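Local coordinates for phosphate-binding protein PstS (Borrelia burgdorferi, PDB 4N13) that binds inorganic phosphate at micromolar concentration and, as the solute-binding component of an ABC transporter, takes part in phosphate import, at residues Thr103-Asn106 / Leu107-Leu111; Asn170-Val173 / Ile174-Thr177; Ile202-Asn206 / Ser207-Thr211. One frame throughout, in Å; residues are numbered along the deposited sequence.

Interaction 1: residues Thr103-Asn106 / Leu107-Leu111; sequences TEEN and LAKIL
E105 and K109 stand one helical turn apart, and their long side chains slant across each other on the partly exposed side of helix 104-111. E105 sends CG opposite its backbone N (chi1 -174°) and then bends at chi2, bringing the carboxylate round toward the lysine, whose chain runs extended beyond CG. The touch is made by methylene rather than ammonium: E105 OE1 lies 3.7 Å from K109 CE but 4.2 Å from K109 NZ, too long for a salt bridge, so the attraction is probably a modest one. Lower down, K109 CG rests 3.4 Å from the carbonyl E105 O, packing the aliphatic part of the lysine against the backbone.

A water provides the other polar link. It donates to N106 OD1 at 2.7 Å and accepts from K109 NZ at 3.2 Å, joining an amide and an ammonium group that do not meet directly.

The backbone bonds are those of an alpha helix from its first turn: L107, A108, K109 and I110 donate to the carbonyls of T103, E104, E105 and N106. T103 is the N-cap. With chi1 at 59°, its hydroxyl turns back over the helix start, and T103 OG1 accepts from N106 N at 3.2 Å with an N-H...O angle of 162°. A short beta-hydroxyl suits this place because it can take up an amide that has no carbonyl a turn earlier.

L107, A108, I110 and L111 form the buried, apolar side of the helix. L107 and I110 lie on I102 of strand 101-102, L107 and L111 meet F91 of strand 80-93, and L111 packs on I143 and L147 of helix 138-151. A108 and E105 touch I151 of the same helix, and at A108 a small residue fits well.

Interaction 2: residues Asn170-Val173 / Ile174-Thr177; sequences NGEV and IEKT. With SO4 (sulfate ion), chain B.
N170 to I174, G171 to E175, E172 to K176 and V173 to T177 are the four carbonyl-to-amide pairs that make this stretch of helix 170-179 a regular alpha helix. I174 N lies 3.3 Å from N170 O. The bond from K176 N to E172 O is shorter, at 2.8 Å. V173 O is gripped twice, by T177 N and by T177 OG1, the latter at 2.8 Å. The two donors approach from opposite faces of the carbonyl plane, the hydroxyl standing above it. A chi1 of -63° lays OG1 beside T177's own backbone N and back toward V173, so threonine can bury its hydroxyl with a partner from the preceding turn. V173 and T177 lie side by side, pointing the same way.

On the outer side, E172 meets two neighbours. Its chain bends at chi2, and the carboxylate plane stands 88° from that of E175, with E172 OE1 only 3.4 Å from E175 OE2. The other oxygen, E172 OE2, lies 3.6 Å from K176 CE and 4.2 Å from K176 NZ, short of a salt bridge.

At the N-terminal end, N170 uses both ends of its amide: OD1 accepts from G188 N, while N170 ND2 gives a weak hydrogen bond to sulfate O1 at 3.2 Å, bent to 123°.

On the exposed side, the crowded carboxylates of E172 and E175 would tend to raise each other's proton affinity, an effect K176 probably tempers; a second bound sulfate close to the E172 side chain would, if anything, add to the negative charge. The sulfate at N170, probably from the crystallisation liquor, is also held by R133 and by S139, a probable phosphate-binding residue, consistent with its standing in for phosphate.

Interaction 3: residues Ile202-Asn206 / Ser207-Thr211; sequences ILSVN and STYPT
I202 touches Y209 and P210 at the start of a minimal hairpin. I202 CG2 comes within 4.3 Å of P210 CG, an apolar contact, while I202 O lies in the plane of the Y209 ring at its edge. A water donates to I202 O and accepts from Y209 OH, so that it bridges the two. L203 points away from the other segment and packs on I99 and T93. S204 lies over one face of the tyrosine ring: S204 CB sits 3.7 Å from the centroid of the Y209 ring, 6° off its normal, a CH-pi contact. Serine's short side chain leaves CB against the ring while OG, at chi1 61°, turns to N101 and T100.

V205 forms the antiparallel hydrogen-bonded pair with T208, the single bridge of the hairpin, V205 N reaching T208 O at 2.9 Å and T208 N reaching V205 O at 3.0 Å. The two enclose a type I' turn. N206 and S207 occupy its corners, both with positive phi (54° at N206); asparagine tolerates this left-handed conformation well. N206 OD1 bonds to the start of helix 104-111, and its carbonyl N206 O accepts from T208 OG1 at 3.0 Å, the hydroxyl standing above the carbonyl plane.

How the interactions relate
From the N terminus, the chain meets interaction 1 first, in helix 104-111, then interaction 2 in helix 170-179, and last interaction 3 at the end of strand 201-205. The three follow in series; each is local, closing one or two helical turns or a tight turn, and none nests within or crosses another. Interactions 1 and 3 touch: N206 OD1 lies 2.9 Å from E104 N, a probable hydrogen bond joining the turn to the start of the helix, and V205 packs on E104. This agrees with strands 101-102 and 201-205 being parallel neighbours. Interaction 2 stands apart, its nearest atoms about 9 Å from interaction 3, against strands 129-133 and 183-188.

Interaction 1: residues Thr103-Asn106 / Leu107-Leu111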
loop_
_atom_site.group_PDB
_atom_site.type_symbol
_atom_site.label_atom_id
_atom_site.label_comp_id
_atom_site.label_asym_id
_atom_site.label_seq_id
_atom_site.Cartn_x
_atom_site.Cartn_y
_atom_site.Cartn_z
ATOM N N THR A 103 18.784 1.382 2.496
ATOM C CA THR A 103 18.324 1.924 1.223
ATOM C C THR A 103 17.354 0.936 0.573
ATOM O O THR A 103 17.397 -0.278 0.848
ATOM C CB THR A 103 19.487 2.153 0.253
ATOM O OG1 THR A 103 20.148 0.911 0.022
ATOM C CG2 THR A 103 20.466 3.186 0.782
ATOM N N GLU A 104 16.508 1.438 -0.319
ATOM C CA GLU A 104 15.614 0.560 -1.059
ATOM C C GLU A 104 16.372 -0.513 -1.812
ATOM O O GLU A 104 15.934 -1.657 -1.867
ATOM C CB GLU A 104 14.759 1.359 -2.042
ATOM C CG GLU A 104 13.512 1.974 -1.422
ATOM C CD GLU A 104 12.690 2.646 -2.468
ATOM O OE1 GLU A 104 13.100 3.744 -2.858
ATOM O OE2 GLU A 104 11.663 2.087 -2.895
ATOM N N GLU A 105 17.493 -0.133 -2.413
ATOM C CA GLU A 105 18.288 -1.077 -3.175
ATOM C C GLU A 105 18.760 -2.234 -2.297
ATOM O O GLU A 105 18.641 -3.408 -2.676
ATOM C CB GLU A 105 19.486 -0.393 -3.816
ATOM C CG GLU A 105 20.260 -1.316 -4.748
ATOM C CD GLU A 105 19.668 -1.449 -6.161
ATOM O OE1 GLU A 105 20.048 -2.408 -6.859
ATOM O OE2 GLU A 105 18.832 -0.616 -6.583
ATOM N N ASN A 106 19.312 -1.918 -1.130
ATOM C CA ASN A 106 19.803 -2.973 -0.261
ATOM C C ASN A 106 18.671 -3.795 0.336
ATOM O O ASN A 106 18.796 -5.015 0.510
ATOM C CB ASN A 106 20.723 -2.414 0.822
ATOM C CG ASN A 106 22.096 -2.089 0.292
ATOM O OD1 ASN A 106 22.528 -2.663 -0.696
ATOM N ND2 ASN A 106 22.788 -1.184 0.944
ATOM N N LEU A 107 17.558 -3.139 0.633
ATOM C CA LEU A 107 16.400 -3.844 1.135
ATOM C C LEU A 107 15.904 -4.874 0.103
ATOM O O LEU A 107 15.605 -6.023 0.451
ATOM C CB LEU A 107 15.323 -2.828 1.480
ATOM C CG LEU A 107 14.051 -3.374 2.124
ATOM C CD1 LEU A 107 14.323 -4.139 3.397
ATOM C CD2 LEU A 107 13.119 -2.212 2.430
ATOM N N ALA A 108 15.823 -4.462 -1.156
ATOM C CA ALA A 108 15.408 -5.370 -2.216
ATOM C C ALA A 108 16.359 -6.551 -2.351
ATOM O O ALA A 108 15.926 -7.662 -2.623
ATOM C CB ALA A 108 15.301 -4.632 -3.519
ATOM N N LYS A 109 17.652 -6.328 -2.143
ATOM C CA LYS A 109 18.631 -7.401 -2.210
ATOM C C LYS A 109 18.527 -8.341 -1.006
ATOM O O LYS A 109 18.865 -9.518 -1.117
ATOM C CB LYS A 109 20.035 -6.804 -2.324
ATOM C CG LYS A 109 20.330 -6.210 -3.693
ATOM C CD LYS A 109 21.677 -5.489 -3.699
ATOM C CE LYS A 109 22.014 -4.953 -5.067
ATOM N NZ LYS A 109 23.349 -4.311 -5.073
ATOM N N ILE A 110 18.062 -7.862 0.153
ATOM C CA ILE A 110 17.751 -8.793 1.260
ATOM C C ILE A 110 16.540 -9.639 0.847
ATOM O O ILE A 110 16.520 -10.867 0.994
ATOM C CB ILE A 110 17.486 -8.045 2.592
ATOM C CG1 ILE A 110 18.775 -7.393 3.086
ATOM C CG2 ILE A 110 16.880 -8.982 3.619
ATOM C CD1 ILE A 110 18.617 -6.507 4.293
ATOM N N LEU A 111 15.539 -8.980 0.290
ATOM C CA LEU A 111 14.307 -9.656 -0.068
ATOM C C LEU A 111 14.483 -10.718 -1.132
ATOM O O LEU A 111 13.762 -11.715 -1.101
ATOM C CB LEU A 111 13.242 -8.639 -0.503
ATOM C CG LEU A 111 12.795 -7.675 0.579
ATOM C CD1 LEU A 111 11.913 -6.584 0.012
ATOM C CD2 LEU A 111 12.060 -8.426 1.628
HETATM O O HOH W 1 23.195 -1.780 -3.146
#

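Interaction 2: residues Asn170-Val173 / Ile174-Thr177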
loop_
_atom_site.group_PDB
_atom_site.type_symbol
_atom_site.label_atom_id
_atom_site.label_comp_id
_atom_site.label_asym_id
_atom_site.label_seq_id
_atom_site.Cartn_x
_atom_site.Cartn_y
_atom_site.Cartn_z
ATOM N N ASN A 170 -0.127 -10.099 9.550
ATOM C CA ASN A 170 0.695 -9.051 10.136
ATOM C C ASN A 170 1.074 -9.362 11.573
ATOM O O ASN A 170 2.230 -9.199 11.954
ATOM C CB ASN A 170 -0.025 -7.698 10.077
ATOM C CG ASN A 170 -0.054 -7.133 8.674
ATOM O OD1 ASN A 170 0.963 -6.667 8.168
ATOM N ND2 ASN A 170 -1.206 -7.194 8.027
ATOM N N GLY A 171 0.108 -9.796 12.377
ATOM C CA GLY A 171 0.388 -10.099 13.769
ATOM C C GLY A 171 1.422 -11.198 13.922
ATOM O O GLY A 171 2.293 -11.151 14.804
ATOM N N GLU A 172 1.366 -12.190 13.044
ATOM C CA GLU A 172 2.368 -13.244 13.089
ATOM C C GLU A 172 3.754 -12.792 12.625
ATOM O O GLU A 172 4.750 -13.333 13.104
ATOM C CB GLU A 172 1.932 -14.496 12.319
ATOM C CG GLU A 172 2.877 -15.682 12.459
ATOM C CD GLU A 172 3.303 -16.004 13.877
ATOM O OE1 GLU A 172 2.563 -15.731 14.847
ATOM O OE2 GLU A 172 4.415 -16.558 14.004
ATOM N N VAL A 173 3.854 -11.830 11.712
ATOM C CA VAL A 173 5.179 -11.274 11.420
ATOM C C VAL A 173 5.796 -10.703 12.696
ATOM O O VAL A 173 6.969 -10.923 12.980
ATOM C CB VAL A 173 5.162 -10.190 10.311
ATOM C CG1 VAL A 173 6.581 -9.638 10.114
ATOM C CG2 VAL A 173 4.638 -10.719 9.010
ATOM N N ILE A 174 5.014 -9.958 13.464
ATOM C CA ILE A 174 5.498 -9.378 14.703
ATOM C C ILE A 174 5.937 -10.473 15.675
ATOM O O ILE A 174 7.028 -10.404 16.238
ATOM C CB ILE A 174 4.414 -8.461 15.315
ATOM C CG1 ILE A 174 4.234 -7.217 14.454
ATOM C CG2 ILE A 174 4.772 -8.067 16.723
ATOM C CD1 ILE A 174 2.981 -6.411 14.802
ATOM N N GLU A 175 5.083 -11.465 15.889
ATOM C CA GLU A 175 5.436 -12.518 16.828
ATOM C C GLU A 175 6.675 -13.283 16.389
ATOM O O GLU A 175 7.584 -13.543 17.176
ATOM C CB GLU A 175 4.276 -13.486 17.043
ATOM C CG GLU A 175 4.564 -14.464 18.179
ATOM C CD GLU A 175 3.360 -15.290 18.573
ATOM O OE1 GLU A 175 2.516 -14.763 19.320
ATOM O OE2 GLU A 175 3.255 -16.451 18.130
ATOM N N LYS A 176 6.740 -13.622 15.114
ATOM C CA LYS A 176 7.865 -14.373 14.592
ATOM C C LYS A 176 9.166 -13.560 14.705
ATOM O O LYS A 176 10.209 -14.092 15.050
ATOM C CB LYS A 176 7.603 -14.793 13.135
ATOM C CG LYS A 176 8.670 -15.711 12.546
ATOM C CD LYS A 176 8.700 -17.104 13.157
ATOM C CE LYS A 176 7.479 -17.929 12.810
ATOM N NZ LYS A 176 7.544 -19.276 13.445
ATOM N N THR A 177 9.103 -12.264 14.412
ATOM C CA THR A 177 10.278 -11.409 14.489
ATOM C C THR A 177 10.767 -11.366 15.948
ATOM O O THR A 177 11.975 -11.433 16.216
ATOM C CB THR A 177 9.954 -9.995 13.973
ATOM O OG1 THR A 177 9.585 -10.072 12.594
ATOM C CG2 THR A 177 11.154 -9.090 14.086
HETATM S S SO4 B . -2.733 -8.842 4.229
HETATM O O1 SO4 B . -1.642 -8.369 5.078
HETATM O O2 SO4 B . -3.911 -8.095 4.634
HETATM O O3 SO4 B . -2.386 -8.534 2.858
HETATM O O4 SO4 B . -2.869 -10.261 4.473
#

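Interaction 3: residues Ile202-Asn206 / Ser207-Thr211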
loop_
_atom_site.group_PDB
_atom_site.type_symbol
_atom_site.label_atom_id
_atom_site.label_comp_id
_atom_site.label_asym_id
_atom_site.label_seq_id
_atom_site.Cartn_x
_atom_site.Cartn_y
_atom_site.Cartn_z
ATOM N N ILE A 202 11.536 -0.509 13.987
ATOM C CA ILE A 202 11.089 -0.146 12.650
ATOM C C ILE A 202 12.227 0.565 11.931
ATOM O O ILE A 202 12.765 1.554 12.429
ATOM C CB ILE A 202 9.884 0.807 12.716
ATOM C CG1 ILE A 202 8.708 0.130 13.430
ATOM C CG2 ILE A 202 9.483 1.247 11.307
ATOM C CD1 ILE A 202 7.625 1.068 13.885
ATOM N N LEU A 203 12.587 0.082 10.750
ATOM C CA LEU A 203 13.658 0.675 9.974
ATOM C C LEU A 203 13.221 1.950 9.275
ATOM O O LEU A 203 12.102 2.051 8.765
ATOM C CB LEU A 203 14.143 -0.299 8.899
ATOM C CG LEU A 203 14.843 -1.552 9.385
ATOM C CD1 LEU A 203 15.154 -2.472 8.225
ATOM C CD2 LEU A 203 16.097 -1.240 10.197
ATOM N N SER A 204 14.127 2.910 9.186
ATOM C CA SER A 204 13.978 3.948 8.167
ATOM C C SER A 204 14.432 3.392 6.826
ATOM O O SER A 204 15.287 2.486 6.758
ATOM C CB SER A 204 14.758 5.221 8.538
ATOM O OG SER A 204 16.150 5.001 8.665
ATOM N N VAL A 205 13.825 3.907 5.762
ATOM C CA VAL A 205 14.135 3.494 4.397
ATOM C C VAL A 205 14.579 4.742 3.645
ATOM O O VAL A 205 13.877 5.759 3.630
ATOM C CB VAL A 205 12.906 2.848 3.718
ATOM C CG1 VAL A 205 13.219 2.462 2.276
ATOM C CG2 VAL A 205 12.466 1.625 4.492
ATOM N N ASN A 206 15.774 4.702 3.075
ATOM C CA ASN A 206 16.362 5.887 2.424
ATOM C C ASN A 206 16.363 7.049 3.428
ATOM O O ASN A 206 16.004 8.177 3.080
ATOM C CB ASN A 206 15.611 6.316 1.159
ATOM C CG ASN A 206 15.446 5.219 0.158
ATOM O OD1 ASN A 206 16.242 4.293 0.072
ATOM N ND2 ASN A 206 14.439 5.372 -0.681
ATOM N N SER A 207 16.747 6.757 4.672
ATOM C CA SER A 207 16.855 7.765 5.724
ATOM C C SER A 207 15.534 8.413 6.082
ATOM O O SER A 207 15.518 9.476 6.684
ATOM C CB SER A 207 17.897 8.824 5.370
ATOM O OG SER A 207 19.178 8.237 5.291
ATOM N N THR A 208 14.447 7.718 5.800
ATOM C CA THR A 208 13.114 8.253 5.997
ATOM C C THR A 208 12.263 7.309 6.840
ATOM O O THR A 208 12.079 6.151 6.478
ATOM C CB THR A 208 12.402 8.469 4.647
ATOM O OG1 THR A 208 13.255 9.178 3.749
ATOM C CG2 THR A 208 11.088 9.223 4.831
ATOM N N TYR A 209 11.750 7.800 7.963
ATOM C CA TYR A 209 10.783 7.042 8.727
ATOM C C TYR A 209 9.406 7.221 8.132
ATOM O O TYR A 209 9.086 8.301 7.630
ATOM C CB TYR A 209 10.790 7.474 10.192
ATOM C CG TYR A 209 11.980 6.912 10.928
ATOM C CD1 TYR A 209 12.030 5.567 11.286
ATOM C CD2 TYR A 209 13.070 7.711 11.233
ATOM C CE1 TYR A 209 13.115 5.044 11.929
ATOM C CE2 TYR A 209 14.160 7.197 11.892
ATOM C CZ TYR A 209 14.177 5.857 12.249
ATOM O OH TYR A 209 15.263 5.312 12.916
ATOM N N PRO A 210 8.586 6.156 8.190
ATOM C CA PRO A 210 7.227 6.198 7.653
ATOM C C PRO A 210 6.285 6.922 8.614
ATOM O O PRO A 210 5.961 6.425 9.677
ATOM C CB PRO A 210 6.864 4.711 7.486
ATOM C CG PRO A 210 7.735 3.987 8.461
ATOM C CD PRO A 210 8.960 4.812 8.674
ATOM N N THR A 211 5.887 8.124 8.231
ATOM C CA THR A 211 4.978 8.970 9.001
ATOM C C THR A 211 3.937 9.542 8.050
ATOM O O THR A 211 4.106 9.505 6.837
ATOM C CB THR A 211 5.709 10.151 9.672
ATOM O OG1 THR A 211 6.092 11.108 8.677
ATOM C CG2 THR A 211 6.943 9.665 10.433
HETATM O O HOH W 2 15.341 2.484 12.769
#